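Local coordinates for GTP-binding protein (Sulfolobus solfataricus P2, PDB 2QTF) that hydrolyses GTP, with magnesium as cofactor, and associates with the 50S ribosomal subunit, possibly acting in protein synthesis or ribosome biogenesis, at residues A[180-186]-A[258-264]; A[196-202]-A[217-221]. The contacts are given in a common frame with arbitrary orientation. Numbering follows the deposited sequence.

Contact 1: A[180-186]-A[258-264]; sequences PSIGIVG and SDALILV
Two neighbouring parallel strands, 181-185 and 260-264, form the centre of the P-loop GTPase sheet, the first leading into the P-loop, which begins at G186 and is inferred to bind GTP. Their axes approach to 4.4 Å at -25°, with I182 opposite A260, G183 opposite L261, I184 opposite I262 and V185 opposite L263. The backbone hydrogen bonds alternate in direction: G183 N to A260 O (3.0 Å), I262 N to G183 O (2.7 Å), V185 N to I262 O (2.9 Å) and V264 N to V185 O (2.9 Å). The backbone polar groups of I182 and I184 turn the other way, to hydrogen bonds with M229 and V231 of strand 226-232. At the start, S181 O accepts from both D259 N (2.9 Å) and A260 N (3.3 Å), and S181 OG (chi1 p) takes a further hydrogen bond from D259 N (3.2 Å). I182, I184, A260 and I262 share one face, where I184 and I262 meet helix 192-200; V185, L261 and L263 line the other. The D259 carboxylate (chi1 m) reaches back to the start of strand 181-185, where OD2 accepts from S181 N (2.9 Å).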
ATOM      1  N   PRO A 180       3.640  15.107  18.029  1.00 33.06           N
ATOM      2  CA  PRO A 180       4.377  14.722  16.810  1.00 31.47           C
ATOM      3  C   PRO A 180       3.748  13.566  15.996  1.00 30.70           C
ATOM      4  O   PRO A 180       3.179  12.661  16.579  1.00 29.63           O
ATOM      5  CB  PRO A 180       5.743  14.354  17.354  1.00 32.92           C
ATOM      6  CG  PRO A 180       5.497  13.867  18.720  1.00 33.00           C
ATOM      7  CD  PRO A 180       4.404  14.766  19.248  1.00 32.96           C
ATOM      8  N   SER A 181       3.785  13.632  14.656  1.00 29.35           N
ATOM      9  CA  SER A 181       3.270  12.566  13.834  1.00 28.04           C
ATOM     10  C   SER A 181       4.421  11.834  13.142  1.00 26.37           C
ATOM     11  O   SER A 181       5.345  12.437  12.642  1.00 27.21           O
ATOM     12  CB  SER A 181       2.227  13.061  12.821  1.00 28.84           C
ATOM     13  OG  SER A 181       2.943  13.979  12.058  1.00 34.18           O
ATOM     14  N   ILE A 182       4.389  10.501  13.207  1.00 24.40           N
ATOM     15  CA  ILE A 182       5.475   9.715  12.662  1.00 22.25           C
ATOM     16  C   ILE A 182       4.826   8.804  11.627  1.00 22.50           C
ATOM     17  O   ILE A 182       3.986   7.996  11.959  1.00 21.42           O
ATOM     18  CB  ILE A 182       6.190   8.939  13.744  1.00 25.16           C
ATOM     19  CG1 ILE A 182       6.802   9.972  14.745  1.00 25.85           C
ATOM     20  CG2 ILE A 182       7.357   8.093  13.148  1.00 23.44           C
ATOM     21  CD1 ILE A 182       7.774   9.334  15.772  1.00 28.77           C
ATOM     22  N   GLY A 183       5.195   9.013  10.372  1.00 21.11           N
ATOM     23  CA  GLY A 183       4.644   8.218   9.271  1.00 22.59           C
ATOM     24  C   GLY A 183       5.523   6.979   8.990  1.00 20.32           C
ATOM     25  O   GLY A 183       6.743   7.040   8.993  1.00 20.13           O
ATOM     26  N   ILE A 184       4.884   5.836   8.752  1.00 18.65           N
ATOM     27  CA  ILE A 184       5.596   4.615   8.414  1.00 18.19           C
ATOM     28  C   ILE A 184       5.511   4.454   6.907  1.00 18.42           C
ATOM     29  O   ILE A 184       4.361   4.322   6.335  1.00 18.63           O
ATOM     30  CB  ILE A 184       4.875   3.414   9.091  1.00 17.50           C
ATOM     31  CG1 ILE A 184       5.064   3.576  10.651  1.00 20.00           C
ATOM     32  CG2 ILE A 184       5.545   1.980   8.690  1.00 18.15           C
ATOM     33  CD1 ILE A 184       4.164   2.680  11.516  1.00 21.11           C
ATOM     34  N   VAL A 185       6.688   4.367   6.271  1.00 18.55           N
ATOM     35  CA  VAL A 185       6.800   4.178   4.824  1.00 20.45           C
ATOM     36  C   VAL A 185       7.693   2.992   4.498  1.00 20.03           C
ATOM     37  O   VAL A 185       8.382   2.425   5.380  1.00 19.43           O
ATOM     38  CB  VAL A 185       7.381   5.439   4.135  1.00 18.93           C
ATOM     39  CG1 VAL A 185       6.400   6.589   4.375  1.00 18.39           C
ATOM     40  CG2 VAL A 185       8.804   5.778   4.764  1.00 18.84           C
ATOM     41  N   GLY A 186       7.642   2.584   3.235  1.00 18.67           N
ATOM     42  CA  GLY A 186       8.436   1.442   2.800  1.00 18.27           C
ATOM     43  C   GLY A 186       7.720   0.636   1.728  1.00 20.07           C
ATOM     44  O   GLY A 186       6.485   0.735   1.591  1.00 19.94           O
ATOM     45  N   SER A 258       3.863  14.454   7.942  1.00 25.84           N
ATOM     46  CA  SER A 258       4.302  13.854   9.186  1.00 24.84           C
ATOM     47  C   SER A 258       5.606  14.583   9.602  1.00 24.59           C
ATOM     48  O   SER A 258       6.358  15.074   8.742  1.00 25.31           O
ATOM     49  CB  SER A 258       4.455  12.310   8.993  1.00 25.36           C
ATOM     50  OG  SER A 258       3.125  11.756   8.863  1.00 27.03           O
ATOM     51  N   ASP A 259       5.886  14.675  10.902  1.00 23.96           N
ATOM     52  CA  ASP A 259       7.087  15.359  11.431  1.00 23.09           C
ATOM     53  C   ASP A 259       8.329  14.546  11.213  1.00 22.50           C
ATOM     54  O   ASP A 259       9.471  15.047  11.074  1.00 24.19           O
ATOM     55  CB  ASP A 259       6.854  15.565  12.965  1.00 23.99           C
ATOM     56  CG  ASP A 259       5.762  16.500  13.182  1.00 26.74           C
ATOM     57  OD1 ASP A 259       5.760  17.521  12.508  1.00 32.09           O
ATOM     58  OD2 ASP A 259       4.827  16.228  13.907  1.00 32.47           O
ATOM     59  N   ALA A 260       8.155  13.227  11.180  1.00 21.50           N
ATOM     60  CA  ALA A 260       9.287  12.297  10.898  1.00 20.28           C
ATOM     61  C   ALA A 260       8.757  11.022  10.250  1.00 19.34           C
ATOM     62  O   ALA A 260       7.558  10.846  10.240  1.00 21.00           O
ATOM     63  CB  ALA A 260      10.021  11.888  12.268  1.00 19.69           C
ATOM     64  N   LEU A 261       9.646  10.129   9.804  1.00 18.70           N
ATOM     65  CA  LEU A 261       9.180   8.878   9.158  1.00 20.05           C
ATOM     66  C   LEU A 261       9.990   7.741   9.701  1.00 21.66           C
ATOM     67  O   LEU A 261      11.212   7.896  10.084  1.00 22.29           O
ATOM     68  CB  LEU A 261       9.478   8.931   7.632  1.00 19.26           C
ATOM     69  CG  LEU A 261       8.799  10.017   6.802  1.00 21.65           C
ATOM     70  CD1 LEU A 261       9.332  10.008   5.319  1.00 22.80           C
ATOM     71  CD2 LEU A 261       7.286  10.011   6.907  1.00 21.40           C
ATOM     72  N   ILE A 262       9.358   6.597   9.675  1.00 19.90           N
ATOM     73  CA  ILE A 262      10.056   5.335   9.902  1.00 20.28           C
ATOM     74  C   ILE A 262      10.048   4.651   8.557  1.00 21.46           C
ATOM     75  O   ILE A 262       8.976   4.388   8.047  1.00 20.25           O
ATOM     76  CB  ILE A 262       9.296   4.435  10.918  1.00 21.09           C
ATOM     77  CG1 ILE A 262       9.291   5.147  12.337  1.00 18.63           C
ATOM     78  CG2 ILE A 262       9.818   2.938  10.876  1.00 21.77           C
ATOM     79  CD1 ILE A 262       8.315   4.459  13.438  1.00 18.55           C
ATOM     80  N   LEU A 263      11.255   4.322   8.034  1.00 19.36           N
ATOM     81  CA  LEU A 263      11.406   3.587   6.789  1.00 20.48           C
ATOM     82  C   LEU A 263      11.723   2.165   7.057  1.00 19.98           C
ATOM     83  O   LEU A 263      12.731   1.806   7.696  1.00 19.58           O
ATOM     84  CB  LEU A 263      12.536   4.157   5.910  1.00 20.66           C
ATOM     85  CG  LEU A 263      12.878   3.400   4.627  1.00 22.24           C
ATOM     86  CD1 LEU A 263      11.738   3.513   3.577  1.00 20.88           C
ATOM     87  CD2 LEU A 263      14.199   4.094   4.002  1.00 21.75           C
ATOM     88  N   VAL A 264      10.839   1.339   6.572  1.00 19.14           N
ATOM     89  CA  VAL A 264      10.886  -0.086   6.874  1.00 19.96           C
ATOM     90  C   VAL A 264      11.535  -0.810   5.703  1.00 20.41           C
ATOM     91  O   VAL A 264      11.154  -0.571   4.530  1.00 22.39           O
ATOM     92  CB  VAL A 264       9.480  -0.714   7.187  1.00 21.04           C
ATOM     93  CG1 VAL A 264       9.589  -2.113   7.729  1.00 23.60           C
ATOM     94  CG2 VAL A 264       8.623   0.121   8.206  1.00 18.77           C
TER

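Contact 2: A[196-202]-A[217-221]; sequences FNSLTGL and KRYAI
This is helix-on-sheet packing inside the G domain: the C-terminal end of helix 192-200, which begins in the P-loop, lies over the edge strand 218-223. The short axes of 196-200 and 218-221 run 9.7 Å apart at 37°. Alternation along 217-221 turns K217, Y219 and I221 toward the helix and R218 and A220 away. F196 (chi1 t) sets its CZ 3.9 Å from Y219 CB, while K217 NZ comes within 3.3 Å of F196 CD2 and 3.3 Å of N197 OD1. T200 CG2 lies 3.5 Å from Y219 CD2, and T200 CA 3.9 Å from I221 CG2. The helix ends as G201 adopts positive phi; T200 OG1 (chi1 p) donates a hydrogen bond to F196 O (2.8 Å) and accepts one from L202 N (3.2 Å), the latter an ST turn. L202 CD2 lies 3.7 Å from Y219 CE1, with CD1 over the ring face. The contact is thus mixed: apolar packing surrounds Y219 and I221, whereas K217 lies beside D232, a predicted GTP-site residue that binds cadmium here.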
ATOM      1  N   PHE A 196       3.214  -1.300  12.561  1.00 20.83           N
ATOM      2  CA  PHE A 196       2.105  -0.445  13.066  1.00 22.52           C
ATOM      3  C   PHE A 196       1.282  -1.169  14.141  1.00 24.00           C
ATOM      4  O   PHE A 196       1.009  -0.638  15.240  1.00 23.91           O
ATOM      5  CB  PHE A 196       1.169  -0.096  11.902  1.00 21.31           C
ATOM      6  CG  PHE A 196       0.165   0.967  12.258  1.00 23.78           C
ATOM      7  CD1 PHE A 196       0.479   2.281  12.054  1.00 21.90           C
ATOM      8  CD2 PHE A 196      -1.147   0.634  12.701  1.00 29.17           C
ATOM      9  CE1 PHE A 196      -0.417   3.313  12.333  1.00 22.26           C
ATOM     10  CE2 PHE A 196      -2.066   1.708  12.995  1.00 30.09           C
ATOM     11  CZ  PHE A 196      -1.615   3.048  12.808  1.00 24.57           C
ATOM     12  N   ASN A 197       0.887  -2.398  13.828  1.00 24.61           N
ATOM     13  CA  ASN A 197       0.084  -3.137  14.755  1.00 25.44           C
ATOM     14  C   ASN A 197       0.809  -3.419  16.000  1.00 26.22           C
ATOM     15  O   ASN A 197       0.221  -3.416  17.127  1.00 25.98           O
ATOM     16  CB  ASN A 197      -0.391  -4.463  14.134  1.00 26.26           C
ATOM     17  CG  ASN A 197      -1.478  -4.254  13.164  1.00 28.41           C
ATOM     18  OD1 ASN A 197      -1.996  -3.135  13.039  1.00 28.73           O
ATOM     19  ND2 ASN A 197      -1.847  -5.315  12.444  1.00 27.36           N
ATOM     20  N   SER A 198       2.101  -3.690  15.863  1.00 26.35           N
ATOM     21  CA  SER A 198       2.897  -3.978  17.062  1.00 29.59           C
ATOM     22  C   SER A 198       2.972  -2.770  18.054  1.00 31.03           C
ATOM     23  O   SER A 198       2.767  -2.920  19.327  1.00 29.77           O
ATOM     24  CB  SER A 198       4.292  -4.417  16.649  1.00 30.93           C
ATOM     25  OG  SER A 198       5.027  -4.515  17.815  1.00 35.69           O
ATOM     26  N   LEU A 199       3.234  -1.587  17.499  1.00 28.73           N
ATOM     27  CA  LEU A 199       3.303  -0.336  18.282  1.00 31.18           C
ATOM     28  C   LEU A 199       1.898   0.100  18.847  1.00 32.89           C
ATOM     29  O   LEU A 199       1.787   0.617  19.974  1.00 34.30           O
ATOM     30  CB  LEU A 199       3.843   0.799  17.411  1.00 29.85           C
ATOM     31  CG  LEU A 199       5.286   0.631  16.976  1.00 31.41           C
ATOM     32  CD1 LEU A 199       5.760   1.599  15.792  1.00 33.34           C
ATOM     33  CD2 LEU A 199       6.227   0.789  18.271  1.00 32.25           C
ATOM     34  N   THR A 200       0.845  -0.145  18.098  1.00 31.91           N
ATOM     35  CA  THR A 200      -0.440   0.354  18.498  1.00 36.05           C
ATOM     36  C   THR A 200      -1.208  -0.657  19.362  1.00 39.71           C
ATOM     37  O   THR A 200      -2.094  -0.289  20.135  1.00 40.41           O
ATOM     38  CB  THR A 200      -1.314   0.736  17.319  1.00 33.72           C
ATOM     39  OG1 THR A 200      -1.517  -0.425  16.483  1.00 32.97           O
ATOM     40  CG2 THR A 200      -0.685   1.868  16.567  1.00 33.41           C
ATOM     41  N   GLY A 201      -0.851  -1.917  19.219  1.00 41.39           N
ATOM     42  CA  GLY A 201      -1.473  -2.976  19.963  1.00 43.90           C
ATOM     43  C   GLY A 201      -2.735  -3.342  19.240  1.00 44.49           C
ATOM     44  O   GLY A 201      -3.471  -4.128  19.752  1.00 46.28           O
ATOM     45  N   LEU A 202      -2.978  -2.812  18.048  1.00 43.91           N
ATOM     46  CA  LEU A 202      -4.161  -3.184  17.261  1.00 44.97           C
ATOM     47  C   LEU A 202      -4.107  -4.587  16.679  1.00 45.93           C
ATOM     48  O   LEU A 202      -3.076  -4.952  16.096  1.00 46.94           O
ATOM     49  CB  LEU A 202      -4.396  -2.175  16.127  1.00 45.18           C
ATOM     50  CG  LEU A 202      -4.707  -0.702  16.501  1.00 44.97           C
ATOM     51  CD1 LEU A 202      -4.880   0.114  15.219  1.00 47.48           C
ATOM     52  CD2 LEU A 202      -5.951  -0.552  17.419  1.00 48.96           C
ATOM     53  N   LYS A 217      -5.386   5.364   8.414  1.00 30.27           N
ATOM     54  CA  LYS A 217      -5.005   4.877   9.736  1.00 33.43           C
ATOM     55  C   LYS A 217      -4.058   5.816  10.460  1.00 29.11           C
ATOM     56  O   LYS A 217      -2.838   5.997  10.095  1.00 25.53           O
ATOM     57  CB  LYS A 217      -4.374   3.431   9.631  1.00 35.00           C
ATOM     58  CG  LYS A 217      -5.343   2.289   9.984  1.00 40.55           C
ATOM     59  CD  LYS A 217      -4.582   1.039  10.742  1.00 42.36           C
ATOM     60  CE  LYS A 217      -3.649   0.175   9.841  1.00 47.24           C
ATOM     61  NZ  LYS A 217      -3.014  -1.137  10.633  1.00 49.62           N
ATOM     62  N   ARG A 218      -4.615   6.470  11.488  1.00 27.79           N
ATOM     63  CA  ARG A 218      -3.814   7.346  12.312  1.00 29.16           C
ATOM     64  C   ARG A 218      -4.151   7.021  13.775  1.00 31.31           C
ATOM     65  O   ARG A 218      -5.335   7.053  14.180  1.00 31.88           O
ATOM     66  CB  ARG A 218      -4.086   8.835  12.021  1.00 30.02           C
ATOM     67  CG  ARG A 218      -3.942   9.269  10.510  1.00 30.73           C
ATOM     68  CD  ARG A 218      -4.590  10.685  10.311  1.00 32.68           C
ATOM     69  NE  ARG A 218      -3.794  11.673  11.014  1.00 31.90           N
ATOM     70  CZ  ARG A 218      -2.631  12.130  10.587  1.00 38.60           C
ATOM     71  NH1 ARG A 218      -2.108  11.710   9.431  1.00 39.19           N
ATOM     72  NH2 ARG A 218      -1.975  13.018  11.319  1.00 41.14           N
ATOM     73  N   TYR A 219      -3.145   6.773  14.601  1.00 28.99           N
ATOM     74  CA  TYR A 219      -3.492   6.264  15.897  1.00 29.01           C
ATOM     75  C   TYR A 219      -2.489   6.788  16.910  1.00 28.06           C
ATOM     76  O   TYR A 219      -1.279   6.595  16.728  1.00 26.00           O
ATOM     77  CB  TYR A 219      -3.379   4.706  15.837  1.00 30.26           C
ATOM     78  CG  TYR A 219      -3.991   4.027  17.016  1.00 32.39           C
ATOM     79  CD1 TYR A 219      -5.365   3.732  17.042  1.00 36.63           C
ATOM     80  CD2 TYR A 219      -3.217   3.661  18.113  1.00 30.91           C
ATOM     81  CE1 TYR A 219      -5.964   3.089  18.176  1.00 38.75           C
ATOM     82  CE2 TYR A 219      -3.819   2.991  19.259  1.00 34.61           C
ATOM     83  CZ  TYR A 219      -5.170   2.704  19.241  1.00 34.48           C
ATOM     84  OH  TYR A 219      -5.742   2.054  20.291  1.00 37.87           O
ATOM     85  N   ALA A 220      -2.969   7.433  17.978  1.00 26.44           N
ATOM     86  CA  ALA A 220      -2.059   7.983  18.957  1.00 26.95           C
ATOM     87  C   ALA A 220      -1.687   6.919  20.027  1.00 28.53           C
ATOM     88  O   ALA A 220      -2.567   6.175  20.539  1.00 27.55           O
ATOM     89  CB  ALA A 220      -2.623   9.208  19.688  1.00 28.43           C
ATOM     90  N   ILE A 221      -0.420   6.939  20.411  1.00 26.77           N
ATOM     91  CA  ILE A 221       0.018   6.110  21.506  1.00 28.32           C
ATOM     92  C   ILE A 221       0.855   6.887  22.509  1.00 26.43           C
ATOM     93  O   ILE A 221       1.593   7.846  22.138  1.00 26.26           O
ATOM     94  CB  ILE A 221       0.862   4.844  21.074  1.00 29.42           C
ATOM     95  CG1 ILE A 221       2.063   5.257  20.284  1.00 29.64           C
ATOM     96  CG2 ILE A 221       0.021   3.901  20.131  1.00 31.73           C
ATOM     97  CD1 ILE A 221       3.063   4.115  20.187  1.00 35.36           C
TER

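Both contacts involve the same six-stranded G-domain sheet, but contact 1 joins two central strands whereas contact 2 packs a helix end against an outermost strand. Accordingly, 180-186 with 258-264 is almost wholly buried and ordered by backbone hydrogen bonds, while 196-202 with 217-221 is partly exposed and relies on side-chain packing. Strand 181-185 and helix 192-200 follow one another through the P-loop, and strand 226-232 lies between 181-185 and 218-223, pairing with both. The contacts, centred about 13 Å apart, meet directly where I184 CD1 packs 3.7 Å from F196 CD1, so F196 touches both the sheet centre and its edge. Along the chain, contact 2 falls within the loop closed by contact 1.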